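Local coordinates for protein putative glycoside hydrolase (Bacteroides ovatus, PDB 4ONZ) that is a putative glycoside hydrolase of unknown specific function, with a fold consistent with a five-bladed beta-propeller, at residues Asp60-Val65 against Tyr86-Asp91; Met134-Trp139 against Ala147-Arg152; Gly205-Tyr210 against Ser243-Cys248; Ile253-Gly258 against Gln285-Gly290; Gly320-Glu325 against Leu336-Ala341. All coordinates share one frame; numbering follows the deposited sequence.

Interaction 1: Asp60-Val65 against Tyr86-Asp91; sequences DGKIVV and YAESKD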
# COMPACT_ATOMS: atom_id res chain seq x y z
N ASP A 60 7.92 11.82 -14.47
CA ASP A 60 9.00 12.32 -15.33
C ASP A 60 10.08 11.27 -15.57
O ASP A 60 11.28 11.56 -15.46
CB ASP A 60 9.61 13.58 -14.71
CG ASP A 60 8.61 14.71 -14.55
OD1 ASP A 60 7.63 14.74 -15.33
OD2 ASP A 60 8.81 15.57 -13.67
N GLY A 61 9.66 10.05 -15.86
CA GLY A 61 10.59 8.95 -16.13
C GLY A 61 11.34 8.39 -14.93
O GLY A 61 12.19 7.52 -15.10
N LYS A 62 11.04 8.87 -13.73
CA LYS A 62 11.69 8.40 -12.52
C LYS A 62 10.73 7.69 -11.57
O LYS A 62 9.57 8.06 -11.48
CB LYS A 62 12.34 9.56 -11.77
CG LYS A 62 13.51 10.19 -12.50
CD LYS A 62 14.26 11.12 -11.56
CE LYS A 62 15.59 11.56 -12.16
NZ LYS A 62 16.38 12.32 -11.16
N ILE A 63 11.25 6.69 -10.87
CA ILE A 63 10.50 5.97 -9.87
C ILE A 63 10.59 6.77 -8.58
O ILE A 63 11.67 7.24 -8.19
CB ILE A 63 11.07 4.55 -9.65
CG1 ILE A 63 10.80 3.69 -10.90
CG2 ILE A 63 10.43 3.91 -8.43
CD1 ILE A 63 11.46 2.34 -10.89
N VAL A 64 9.44 6.94 -7.93
CA VAL A 64 9.39 7.65 -6.65
C VAL A 64 8.81 6.70 -5.62
O VAL A 64 7.77 6.08 -5.85
CB VAL A 64 8.51 8.91 -6.72
CG1 VAL A 64 8.37 9.52 -5.32
CG2 VAL A 64 9.09 9.92 -7.70
N VAL A 65 9.50 6.59 -4.49
CA VAL A 65 9.07 5.74 -3.39
C VAL A 65 8.73 6.67 -2.23
O VAL A 65 9.54 7.52 -1.85
CB VAL A 65 10.16 4.72 -2.99
CG1 VAL A 65 9.67 3.84 -1.85
CG2 VAL A 65 10.56 3.87 -4.19
N TYR A 86 10.10 10.86 1.00
CA TYR A 86 10.19 10.85 -0.45
C TYR A 86 11.58 10.38 -0.88
O TYR A 86 12.58 10.83 -0.33
CB TYR A 86 9.97 12.27 -0.97
CG TYR A 86 10.20 12.50 -2.46
CD1 TYR A 86 11.50 12.64 -2.98
CD2 TYR A 86 9.13 12.63 -3.34
CE1 TYR A 86 11.71 12.86 -4.33
CE2 TYR A 86 9.34 12.86 -4.70
CZ TYR A 86 10.63 12.97 -5.19
OH TYR A 86 10.83 13.19 -6.53
N ALA A 87 11.61 9.43 -1.82
CA ALA A 87 12.85 8.95 -2.42
C ALA A 87 12.62 8.91 -3.93
O ALA A 87 11.56 8.48 -4.39
CB ALA A 87 13.23 7.59 -1.89
N GLU A 88 13.62 9.37 -4.68
CA GLU A 88 13.56 9.44 -6.14
C GLU A 88 14.65 8.52 -6.72
O GLU A 88 15.76 8.47 -6.20
CB GLU A 88 13.77 10.89 -6.51
CG GLU A 88 13.91 11.25 -7.96
CD GLU A 88 14.16 12.74 -8.12
OE1 GLU A 88 13.40 13.54 -7.53
OE2 GLU A 88 15.10 13.11 -8.83
N SER A 89 14.32 7.81 -7.80
CA SER A 89 15.21 6.81 -8.37
C SER A 89 15.19 6.72 -9.89
O SER A 89 14.13 6.61 -10.50
CB SER A 89 14.84 5.44 -7.80
OG SER A 89 15.69 4.43 -8.31
N LYS A 90 16.37 6.71 -10.48
CA LYS A 90 16.53 6.62 -11.93
C LYS A 90 16.24 5.22 -12.44
O LYS A 90 15.59 5.04 -13.48
CB LYS A 90 17.98 6.95 -12.31
CG LYS A 90 18.47 8.32 -11.86
CD LYS A 90 19.98 8.45 -12.06
CE LYS A 90 20.50 9.77 -11.52
NZ LYS A 90 21.99 9.85 -11.62
N ASP A 91 16.72 4.22 -11.69
CA ASP A 91 16.67 2.81 -12.07
C ASP A 91 15.82 1.90 -11.16
O ASP A 91 15.72 0.70 -11.41
CB ASP A 91 18.11 2.26 -12.12
CG ASP A 91 18.87 2.40 -10.78
OD1 ASP A 91 18.29 2.89 -9.78
OD2 ASP A 91 20.06 2.00 -10.72

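Interaction 2: Met134-Trp139 against Ala147-Arg152; sequences MLYTAW and AVATSR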
# COMPACT_ATOMS: atom_id res chain seq x y z
N MSE A 134 -3.18 9.63 -2.87
CA MSE A 134 -2.64 8.79 -1.82
C MSE A 134 -3.71 8.40 -0.85
O MSE A 134 -4.44 9.26 -0.33
CB MSE A 134 -1.52 9.49 -1.05
CG MSE A 134 -0.98 8.63 0.09
SE MSE A 134 0.22 9.72 1.19
CE MSE A 134 1.73 9.93 -0.03
N LEU A 135 -3.84 7.09 -0.64
CA LEU A 135 -4.68 6.52 0.40
C LEU A 135 -3.70 6.08 1.48
O LEU A 135 -2.76 5.33 1.18
CB LEU A 135 -5.49 5.33 -0.10
CG LEU A 135 -6.84 5.60 -0.76
CD1 LEU A 135 -7.90 5.96 0.27
CD2 LEU A 135 -6.75 6.69 -1.82
N TYR A 136 -3.91 6.56 2.70
CA TYR A 136 -3.04 6.27 3.82
C TYR A 136 -3.85 6.15 5.11
O TYR A 136 -5.06 6.37 5.14
CB TYR A 136 -1.95 7.37 3.95
CG TYR A 136 -2.47 8.74 4.36
CD1 TYR A 136 -3.00 9.63 3.43
CD2 TYR A 136 -2.41 9.15 5.69
CE1 TYR A 136 -3.47 10.88 3.82
CE2 TYR A 136 -2.86 10.40 6.08
CZ TYR A 136 -3.40 11.26 5.15
OH TYR A 136 -3.85 12.50 5.55
N THR A 137 -3.18 5.80 6.20
CA THR A 137 -3.86 5.67 7.48
C THR A 137 -3.54 6.87 8.36
O THR A 137 -2.36 7.17 8.59
CB THR A 137 -3.36 4.41 8.20
OG1 THR A 137 -3.50 3.28 7.34
CG2 THR A 137 -4.12 4.18 9.51
N ALA A 138 -4.58 7.56 8.83
CA ALA A 138 -4.43 8.66 9.80
C ALA A 138 -4.59 8.01 11.17
O ALA A 138 -5.55 7.27 11.40
CB ALA A 138 -5.50 9.72 9.58
N TRP A 139 -3.65 8.26 12.07
CA TRP A 139 -3.64 7.64 13.38
C TRP A 139 -3.65 8.69 14.48
O TRP A 139 -2.70 9.45 14.62
CB TRP A 139 -2.39 6.75 13.48
CG TRP A 139 -2.14 5.98 14.74
CD1 TRP A 139 -0.94 5.87 15.39
CD2 TRP A 139 -3.08 5.21 15.51
NE1 TRP A 139 -1.08 5.07 16.50
CE2 TRP A 139 -2.38 4.65 16.60
CE3 TRP A 139 -4.44 4.91 15.36
CZ2 TRP A 139 -2.99 3.82 17.54
CZ3 TRP A 139 -5.05 4.09 16.31
CH2 TRP A 139 -4.32 3.56 17.39
N ALA A 147 -7.46 7.66 4.99
CA ALA A 147 -7.47 9.06 4.60
C ALA A 147 -6.92 9.24 3.21
O ALA A 147 -6.23 8.36 2.66
CB ALA A 147 -6.67 9.88 5.61
N VAL A 148 -7.21 10.41 2.64
CA VAL A 148 -6.81 10.73 1.28
C VAL A 148 -6.02 12.03 1.22
O VAL A 148 -6.42 13.02 1.83
CB VAL A 148 -8.05 10.94 0.38
CG1 VAL A 148 -7.63 11.27 -1.05
CG2 VAL A 148 -8.97 9.73 0.40
N ALA A 149 -4.92 12.01 0.46
CA ALA A 149 -4.13 13.21 0.16
C ALA A 149 -3.87 13.22 -1.35
O ALA A 149 -3.85 12.16 -1.97
CB ALA A 149 -2.80 13.21 0.91
N THR A 150 -3.72 14.41 -1.93
CA THR A 150 -3.42 14.51 -3.36
C THR A 150 -2.19 15.39 -3.56
O THR A 150 -1.81 16.19 -2.70
CB THR A 150 -4.59 15.07 -4.19
OG1 THR A 150 -4.96 16.38 -3.72
CG2 THR A 150 -5.81 14.15 -4.12
N SER A 151 -1.57 15.21 -4.72
CA SER A 151 -0.41 15.98 -5.10
C SER A 151 -0.21 15.91 -6.60
O SER A 151 -0.63 14.96 -7.26
CB SER A 151 0.84 15.43 -4.41
OG SER A 151 1.98 16.21 -4.74
N ARG A 152 0.44 16.93 -7.14
CA ARG A 152 0.83 16.93 -8.54
C ARG A 152 2.33 16.77 -8.72
O ARG A 152 2.77 16.33 -9.77
CB ARG A 152 0.30 18.17 -9.26
CG ARG A 152 -1.17 18.04 -9.57
CD ARG A 152 -1.70 19.11 -10.50
NE ARG A 152 -2.89 18.59 -11.15
CZ ARG A 152 -2.89 17.84 -12.26
NH1 ARG A 152 -1.76 17.55 -12.90
NH2 ARG A 152 -4.04 17.39 -12.75
O HOH W 1 -6.28 13.34 4.72

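Interaction 3: Gly205-Tyr210 against Ser243-Cys248; sequences GEHAIY and SLLTEC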
# COMPACT_ATOMS: atom_id res chain seq x y z
N GLY A 205 -8.98 -2.75 3.02
CA GLY A 205 -9.14 -3.52 4.24
C GLY A 205 -7.93 -4.29 4.72
O GLY A 205 -6.97 -4.51 3.97
N GLU A 206 -7.99 -4.66 6.00
CA GLU A 206 -6.95 -5.42 6.68
C GLU A 206 -7.44 -6.83 7.09
O GLU A 206 -6.79 -7.83 6.77
CB GLU A 206 -6.51 -4.64 7.92
CG GLU A 206 -5.44 -5.31 8.75
CD GLU A 206 -5.09 -4.54 10.01
OE1 GLU A 206 -5.92 -3.77 10.53
OE2 GLU A 206 -3.97 -4.74 10.51
N HIS A 207 -8.57 -6.90 7.79
CA HIS A 207 -9.13 -8.18 8.24
C HIS A 207 -9.97 -8.90 7.20
O HIS A 207 -10.33 -10.06 7.38
CB HIS A 207 -9.97 -7.98 9.51
CG HIS A 207 -9.17 -7.51 10.67
ND1 HIS A 207 -8.62 -8.37 11.60
CD2 HIS A 207 -8.81 -6.27 11.06
CE1 HIS A 207 -7.96 -7.68 12.51
NE2 HIS A 207 -8.06 -6.39 12.20
N ALA A 208 -10.32 -8.18 6.14
CA ALA A 208 -11.05 -8.73 5.02
C ALA A 208 -10.79 -7.77 3.87
O ALA A 208 -10.33 -6.66 4.10
CB ALA A 208 -12.53 -8.78 5.32
N ILE A 209 -11.07 -8.20 2.66
CA ILE A 209 -10.96 -7.33 1.51
C ILE A 209 -12.37 -6.85 1.18
O ILE A 209 -13.26 -7.66 0.88
CB ILE A 209 -10.36 -8.02 0.28
CG1 ILE A 209 -8.96 -8.57 0.57
CG2 ILE A 209 -10.34 -7.06 -0.92
CD1 ILE A 209 -7.89 -7.54 0.84
N TYR A 210 -12.56 -5.54 1.27
CA TYR A 210 -13.80 -4.87 0.94
C TYR A 210 -13.59 -4.04 -0.32
O TYR A 210 -12.50 -4.06 -0.91
CB TYR A 210 -14.20 -3.92 2.05
CG TYR A 210 -14.31 -4.52 3.43
CD1 TYR A 210 -15.46 -5.18 3.82
CD2 TYR A 210 -13.29 -4.39 4.36
CE1 TYR A 210 -15.59 -5.72 5.09
CE2 TYR A 210 -13.42 -4.92 5.64
CZ TYR A 210 -14.58 -5.58 5.99
OH TYR A 210 -14.72 -6.13 7.26
N SER A 243 -4.11 -16.46 7.13
CA SER A 243 -4.93 -17.05 8.17
C SER A 243 -5.37 -16.10 9.28
O SER A 243 -6.30 -16.42 10.00
CB SER A 243 -4.23 -18.28 8.74
OG SER A 243 -2.84 -18.07 8.89
N LEU A 244 -4.70 -14.96 9.43
CA LEU A 244 -5.14 -13.94 10.39
C LEU A 244 -5.67 -12.69 9.70
O LEU A 244 -6.63 -12.08 10.18
CB LEU A 244 -4.04 -13.54 11.36
CG LEU A 244 -3.58 -14.58 12.36
CD1 LEU A 244 -2.34 -14.07 13.09
CD2 LEU A 244 -4.68 -14.93 13.35
N LEU A 245 -5.05 -12.30 8.59
CA LEU A 245 -5.44 -11.10 7.87
C LEU A 245 -5.31 -11.31 6.38
O LEU A 245 -4.50 -12.12 5.93
CB LEU A 245 -4.51 -9.94 8.22
CG LEU A 245 -4.41 -9.45 9.65
CD1 LEU A 245 -3.34 -8.38 9.73
CD2 LEU A 245 -5.75 -8.92 10.15
N THR A 246 -6.11 -10.54 5.64
CA THR A 246 -6.07 -10.48 4.17
C THR A 246 -6.10 -8.99 3.89
O THR A 246 -7.18 -8.39 3.80
CB THR A 246 -7.28 -11.14 3.48
OG1 THR A 246 -8.49 -10.61 4.01
CG2 THR A 246 -7.27 -12.66 3.66
N GLU A 247 -4.92 -8.40 3.77
CA GLU A 247 -4.76 -6.96 3.69
C GLU A 247 -4.29 -6.45 2.33
O GLU A 247 -3.34 -6.97 1.75
CB GLU A 247 -3.80 -6.52 4.80
CG GLU A 247 -3.62 -5.01 4.90
CD GLU A 247 -2.94 -4.56 6.18
OE1 GLU A 247 -2.33 -5.40 6.88
OE2 GLU A 247 -3.01 -3.35 6.49
N CYS A 248 -4.94 -5.40 1.84
CA CYS A 248 -4.61 -4.86 0.53
C CYS A 248 -3.14 -4.46 0.44
O CYS A 248 -2.56 -3.92 1.39
CB CYS A 248 -5.51 -3.67 0.16
SG CYS A 248 -7.20 -4.16 -0.21
O HOH W 2 -1.77 -5.11 9.40

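Interaction 4: Ile253-Gly258 against Gln285-Gly290; sequences IRTKHG and QLLLDG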
# COMPACT_ATOMS: atom_id res chain seq x y z
N ILE A 253 -4.50 -4.04 -10.31
CA ILE A 253 -4.12 -3.81 -11.69
C ILE A 253 -4.86 -4.72 -12.68
O ILE A 253 -4.95 -5.93 -12.48
CB ILE A 253 -2.58 -3.93 -11.84
CG1 ILE A 253 -2.12 -3.51 -13.23
CG2 ILE A 253 -2.08 -5.34 -11.50
CD1 ILE A 253 -0.61 -3.49 -13.39
N ARG A 254 -5.42 -4.10 -13.72
CA ARG A 254 -6.10 -4.85 -14.77
C ARG A 254 -5.07 -5.65 -15.59
O ARG A 254 -3.95 -5.18 -15.81
CB ARG A 254 -6.87 -3.93 -15.71
CG ARG A 254 -8.13 -3.32 -15.13
CD ARG A 254 -9.00 -2.83 -16.28
NE ARG A 254 -10.19 -2.10 -15.84
CZ ARG A 254 -11.37 -2.64 -15.56
NH1 ARG A 254 -11.57 -3.96 -15.64
NH2 ARG A 254 -12.37 -1.85 -15.19
N THR A 255 -5.47 -6.86 -16.00
CA THR A 255 -4.63 -7.75 -16.82
C THR A 255 -5.55 -8.41 -17.85
O THR A 255 -6.77 -8.25 -17.78
CB THR A 255 -3.97 -8.88 -16.00
OG1 THR A 255 -4.97 -9.82 -15.58
CG2 THR A 255 -3.23 -8.33 -14.79
N LYS A 256 -4.98 -9.17 -18.79
CA LYS A 256 -5.78 -9.88 -19.80
C LYS A 256 -6.82 -10.82 -19.19
O LYS A 256 -7.89 -11.02 -19.76
CB LYS A 256 -4.89 -10.73 -20.72
CG LYS A 256 -3.88 -9.98 -21.57
CD LYS A 256 -3.18 -10.97 -22.50
CE LYS A 256 -2.00 -10.33 -23.22
NZ LYS A 256 -2.38 -9.13 -24.01
N HIS A 257 -6.49 -11.39 -18.03
CA HIS A 257 -7.38 -12.36 -17.37
C HIS A 257 -8.39 -11.75 -16.39
O HIS A 257 -9.29 -12.45 -15.91
CB HIS A 257 -6.54 -13.42 -16.67
CG HIS A 257 -5.58 -14.11 -17.59
ND1 HIS A 257 -4.28 -13.68 -17.76
CD2 HIS A 257 -5.74 -15.18 -18.40
CE1 HIS A 257 -3.68 -14.47 -18.63
NE2 HIS A 257 -4.54 -15.39 -19.03
N GLY A 258 -8.25 -10.46 -16.11
CA GLY A 258 -9.14 -9.76 -15.19
C GLY A 258 -8.37 -8.82 -14.29
O GLY A 258 -7.29 -8.36 -14.67
N GLN A 285 -2.14 -13.31 -4.25
CA GLN A 285 -2.82 -12.61 -5.34
C GLN A 285 -4.23 -13.12 -5.50
O GLN A 285 -4.50 -14.31 -5.32
CB GLN A 285 -2.07 -12.76 -6.67
CG GLN A 285 -0.75 -12.04 -6.71
CD GLN A 285 -0.05 -12.15 -8.05
OE1 GLN A 285 -0.68 -12.28 -9.11
NE2 GLN A 285 1.27 -12.07 -8.02
N LEU A 286 -5.13 -12.20 -5.84
CA LEU A 286 -6.53 -12.48 -6.04
C LEU A 286 -6.85 -12.03 -7.47
O LEU A 286 -6.49 -10.92 -7.86
CB LEU A 286 -7.34 -11.69 -5.02
CG LEU A 286 -8.83 -11.96 -4.86
CD1 LEU A 286 -9.08 -13.41 -4.47
CD2 LEU A 286 -9.45 -11.01 -3.84
N LEU A 287 -7.47 -12.91 -8.25
CA LEU A 287 -7.90 -12.60 -9.60
C LEU A 287 -9.40 -12.39 -9.56
O LEU A 287 -10.15 -13.29 -9.17
CB LEU A 287 -7.59 -13.75 -10.57
CG LEU A 287 -7.97 -13.46 -12.03
CD1 LEU A 287 -7.09 -12.37 -12.62
CD2 LEU A 287 -7.90 -14.71 -12.90
N LEU A 288 -9.84 -11.20 -9.96
CA LEU A 288 -11.25 -10.89 -9.98
C LEU A 288 -11.72 -10.63 -11.39
O LEU A 288 -10.92 -10.30 -12.26
CB LEU A 288 -11.56 -9.70 -9.08
CG LEU A 288 -11.01 -9.90 -7.67
CD1 LEU A 288 -9.69 -9.15 -7.51
CD2 LEU A 288 -11.99 -9.42 -6.61
N ASP A 289 -13.02 -10.77 -11.60
CA ASP A 289 -13.62 -10.58 -12.92
C ASP A 289 -13.48 -9.11 -13.35
O ASP A 289 -13.78 -8.20 -12.58
CB ASP A 289 -15.09 -11.02 -12.90
CG ASP A 289 -15.71 -11.09 -14.29
OD1 ASP A 289 -15.76 -10.05 -14.97
OD2 ASP A 289 -16.17 -12.18 -14.67
N GLY A 290 -12.99 -8.91 -14.57
CA GLY A 290 -12.79 -7.57 -15.12
C GLY A 290 -14.09 -6.81 -15.36
O GLY A 290 -14.08 -5.58 -15.42
O HOH W 3 -12.13 -11.01 -16.12

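Interaction 5: Gly320-Glu325 against Leu336-Ala341; sequences GTVFIE and LYYGCA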
# COMPACT_ATOMS: atom_id res chain seq x y z
N GLY A 320 11.61 -13.76 9.49
CA GLY A 320 11.29 -12.71 8.53
C GLY A 320 9.83 -12.37 8.30
O GLY A 320 8.93 -13.09 8.73
N THR A 321 9.61 -11.25 7.62
CA THR A 321 8.28 -10.79 7.26
C THR A 321 8.40 -9.74 6.14
O THR A 321 9.37 -8.97 6.11
CB THR A 321 7.50 -10.24 8.48
OG1 THR A 321 6.14 -9.97 8.11
CG2 THR A 321 8.15 -8.98 9.06
N VAL A 322 7.45 -9.76 5.21
CA VAL A 322 7.45 -8.85 4.06
C VAL A 322 6.04 -8.30 3.86
O VAL A 322 5.06 -9.02 4.05
CB VAL A 322 7.98 -9.50 2.76
CG1 VAL A 322 9.41 -9.95 2.96
CG2 VAL A 322 7.12 -10.68 2.31
N PHE A 323 5.95 -7.02 3.48
CA PHE A 323 4.65 -6.35 3.31
C PHE A 323 4.70 -5.53 2.03
O PHE A 323 5.38 -4.50 1.97
CB PHE A 323 4.35 -5.48 4.52
CG PHE A 323 2.94 -4.98 4.57
CD1 PHE A 323 1.93 -5.78 5.10
CD2 PHE A 323 2.61 -3.72 4.12
CE1 PHE A 323 0.63 -5.32 5.17
CE2 PHE A 323 1.31 -3.26 4.19
CZ PHE A 323 0.32 -4.06 4.72
N ILE A 324 3.99 -6.01 1.02
CA ILE A 324 4.00 -5.44 -0.33
C ILE A 324 3.06 -4.27 -0.44
O ILE A 324 1.89 -4.39 -0.11
CB ILE A 324 3.57 -6.48 -1.39
CG1 ILE A 324 4.29 -7.82 -1.20
CG2 ILE A 324 3.81 -5.94 -2.80
CD1 ILE A 324 5.79 -7.75 -1.13
N GLU A 325 3.56 -3.13 -0.91
CA GLU A 325 2.72 -1.93 -0.92
C GLU A 325 2.89 -0.99 -2.12
O GLU A 325 2.06 -0.09 -2.32
CB GLU A 325 2.95 -1.21 0.41
CG GLU A 325 1.99 -0.08 0.77
CD GLU A 325 2.13 0.34 2.22
OE1 GLU A 325 2.54 -0.51 3.06
OE2 GLU A 325 1.83 1.52 2.55
N LEU A 336 8.42 -4.10 -7.55
CA LEU A 336 7.62 -4.30 -6.35
C LEU A 336 8.40 -3.75 -5.15
O LEU A 336 9.54 -4.16 -4.92
CB LEU A 336 7.43 -5.81 -6.17
CG LEU A 336 6.30 -6.33 -5.30
CD1 LEU A 336 4.97 -5.87 -5.89
CD2 LEU A 336 6.37 -7.84 -5.26
N TYR A 337 7.78 -2.85 -4.39
CA TYR A 337 8.41 -2.25 -3.21
C TYR A 337 7.69 -2.73 -1.98
O TYR A 337 6.45 -2.70 -1.92
CB TYR A 337 8.44 -0.73 -3.30
CG TYR A 337 9.37 -0.26 -4.37
CD1 TYR A 337 10.72 -0.15 -4.13
CD2 TYR A 337 8.90 0.01 -5.66
CE1 TYR A 337 11.59 0.25 -5.13
CE2 TYR A 337 9.76 0.41 -6.65
CZ TYR A 337 11.10 0.53 -6.38
OH TYR A 337 11.98 0.89 -7.37
N TYR A 338 8.45 -3.16 -1.00
CA TYR A 338 7.88 -3.75 0.20
C TYR A 338 8.66 -3.43 1.44
O TYR A 338 9.86 -3.12 1.38
CB TYR A 338 7.79 -5.26 0.03
CG TYR A 338 9.11 -6.02 -0.21
CD1 TYR A 338 9.70 -6.09 -1.48
CD2 TYR A 338 9.69 -6.77 0.81
CE1 TYR A 338 10.87 -6.82 -1.69
CE2 TYR A 338 10.85 -7.49 0.61
CZ TYR A 338 11.44 -7.53 -0.63
OH TYR A 338 12.59 -8.27 -0.78
N GLY A 339 7.95 -3.47 2.57
CA GLY A 339 8.55 -3.31 3.86
C GLY A 339 9.14 -4.67 4.19
O GLY A 339 8.49 -5.70 3.98
N CYS A 340 10.38 -4.66 4.65
CA CYS A 340 11.06 -5.89 5.02
C CYS A 340 11.43 -5.79 6.50
O CYS A 340 11.98 -4.78 6.95
CB CYS A 340 12.26 -6.17 4.09
SG CYS A 340 13.55 -4.92 4.05
N ALA A 341 11.05 -6.81 7.26
CA ALA A 341 11.33 -6.89 8.69
C ALA A 341 10.70 -5.76 9.51
O ALA A 341 11.21 -5.41 10.57
CB ALA A 341 12.84 -6.94 8.92

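Interaction 1: Asp60-Val65 against Tyr86-Asp91
Val64 sets its CG1 methyl 3.5 Å from CE2 of Tyr86, and this meeting lies in the tightly packed part of an antiparallel strand pair whose axes approach to 4.7 Å. Tyr86 reaches diagonally back to it with CG anti to its own backbone N (chi1 172°). Along the strands the backbones are close as well: Ser89 N bonds Ile63 O at 2.7 Å, Val65 N bonds Ala87 O at 2.8 Å, and both pairs are completed by the reciprocal bonds. At the non-hydrogen-bonded pair between them, Val64 with Glu88, Val64 CA lies 3.2 Å from Ala87 O in a CA-H...O contact.

The looser, more solvent-exposed side carries charge. Extended Lys62 places NZ 2.8 Å from Glu88 OE2, on its anti side and 23° out of the carboxylate plane, while Tyr86 OH donates to Glu88 OE1 at 2.8 Å. With each oxygen engaged, the carboxylate's rotation is restrained. Lys90, on the exposed side, merely skirts Lys62.

Strands 62-70 and 82-89 form a beta hairpin lying between strands 50-59 and 96-97 in a four-stranded antiparallel sheet. Ile63 and Val65 pack on Tyr337 of strand 333-340, while Val64, on the opposite face, touches Leu154.

Interaction 2: Met134-Trp139 against Ala147-Arg152
Ala147 presses its CB onto one face of the Tyr136 ring, 3.8 Å from the centroid and 21° off the normal, a CH-pi contact displaced toward CZ. Ala149 CB adds an oblique touch 3.8 Å from Tyr136 CE1, and Ala138 CB comes to 4.1 Å from Ala147 CB, roughly perpendicular to the ring direction. The ring lies over the partner strand because Tyr136 CG sits between the backbone N and the carbonyl carbon (chi1 68°), the crowded position.

On the opposite sheet face Leu135 and Val148 run side by side, with Leu135 CD1 3.9 Å from Val148 CG2. Four backbone bonds set this register. Met134, present as selenomethionine, pairs with Ala149, its N 2.8 Å from Ala149 O in a nearly straight bond (170°), and Tyr136 pairs with Ala147, whose N bonds Tyr136 O at 2.7 Å. A second tie comes through water, which sits 2.7 Å from Tyr136 OH and donates to Val148 O, linking the phenol end to the partner backbone.

Farther out, Cys119 and Lys159 touch the Tyr136 side chain from the two adjoining strands. The hairpin of strands 132-139 and 144-151 forms the middle of a four-stranded antiparallel sheet, bordered by strands 118-126 and 158-162.

Interaction 3: Gly205-Tyr210 against Ser243-Cys248
His207 and Leu245 each hold CG anti to the carbonyl carbon and beside the backbone N (chi1 -64° for His207), and their side chains cross so that Leu245 CD2 lies over one face of the imidazole. That methyl is 3.5 Å from the ring centroid, 25° off the normal, and leans toward ND1. Glu206 and Glu247 instead place CG anti to the backbone N and extend in broadly one direction, their carboxylate planes 43° apart. Glu206 OE2 and Glu247 OE1 stand 4.0 Å apart, and one water lies 2.5 Å from Glu206 OE2 and 2.6 Å from Glu247 OE1. The other oxygen of Glu247, OE2, is hydrogen-bonded to Ser179, which helps to set this carboxylate; an unidentified bound molecule lies close to the same side chain.

The loop after strand 200-204 is laid along strand 245-255, where Leu244 and Leu245 both face Lys266 in a classic beta bulge. Cys248 N bonds Gly205 O at 3.1 Å, whereas the bond from Thr246 N to Glu206 O is weak. Thr246 OG1 is buried against Ala208 CA at 3.3 Å with no polar partner in the model. Ile209 CD1 packs 3.6 Å from Cys248 SG, with Tyr203 touching both side chains.

Interaction 4: Ile253-Gly258 against Gln285-Gly290
A two-residue hairpin loop, the type I turn from Thr255 to Gly258, meets the end of strand 281-288 here, with Gly258 lying against Leu288 and Gly290. The turn is closed by paired backbone bonds between its first and last residues. Gly258 O is gripped twice, by Thr255 N at 2.7 Å and by Thr255 OG1 at 2.9 Å; the hydroxyl comes from 40° out of the carbonyl plane, away from the lone pairs. Gly258 CA lies 3.5 Å from Leu288 O, a CA-H...O contact, at the point where the two backbones run closest.

Beside the turn, Arg254 extends from CG to NE and NH1 donates to Gly290 O at 3.0 Å. The bond is fairly straight (161°), meets the oxygen on a lone pair with a C=O...N angle of 123°, and lies close to the guanidinium plane. Asp194 forms a salt bridge with NE and Lys195 O takes NH2, so each of its three nitrogens has a partner, which fixes its orientation. A water makes a further link: it accepts from Gly290 N at 2.7 Å and donates to His257 O at 3.2 Å. Leu287 packs beside the turn, its CD2 4.2 Å from His257 CB, with Val260 and Leu297 around it. Such successive antiparallel strands, 245-255, 258-266, 281-288 and 296-299, make the four-stranded meander characteristic of a beta-propeller blade.

Interaction 5: Gly320-Glu325 against Leu336-Ala341
Tyr338 has its ring met obliquely by two aliphatic side chains of the partner strand: Val322 CG1 lies 3.7 Å from CE2, and Ile324 CD1 rests against the stem of the side chain, 3.4 Å from Tyr338 CB. Leu336 O lies at the ring edge, in plane, and the Phe305 ring stands edge-to-face with that of Tyr338. The ring reaches Val322 because Tyr338 CG sits between the backbone N and the carbonyl carbon (chi1 60°); at its far end the hydroxyl is hydrogen-bonded to Glu312. Phe323 projects from the other face of the sheet. Its ring has Glu325 OE1 at the edge, in plane, and stands edge-to-face with Tyr281, while an unidentified ligand lies next to its side chain.

These residues belong to the beta hairpin of strands 322-330 and 333-340, extended by strand 344-350 into a three-stranded antiparallel sheet. Phe323 faces Gly339 as a hydrogen-bonded pair, with Gly339 N 2.8 Å from Phe323 O and Phe323 N 2.9 Å from Gly339 O. Toward one end Ala341 N meets Thr321 O at 3.0 Å in a nearly straight bond (173°), and toward the other Glu325 N meets Tyr337 O at 3.1 Å (171°). Packing is tightest where Ile324 and Leu336 cross at about a right angle: Ile324 CG2 is 3.3 Å from Leu336 CD1, a distance short for two methyl groups.

Overall arrangement
From the N terminus the chain closes five loops in series; none nests within or crosses another. Interactions 1 and 2 close hairpins in two separate four-stranded sheets, their centres about 19 Å apart. Interaction 3 then brings the loop after strand 200-204 back onto strand 245-255, and interaction 4 uses a later part of that strand, closing over strand 258-266 to reach strand 281-288. Interaction 5 closes the last hairpin and touches two earlier contacts: Tyr337 packs on Ile63 and Val65 of interaction 1, and Phe323 meets Glu247 of interaction 3. The C-terminal sheet thereby bridges N-terminal and central parts, consistent with a closed propeller.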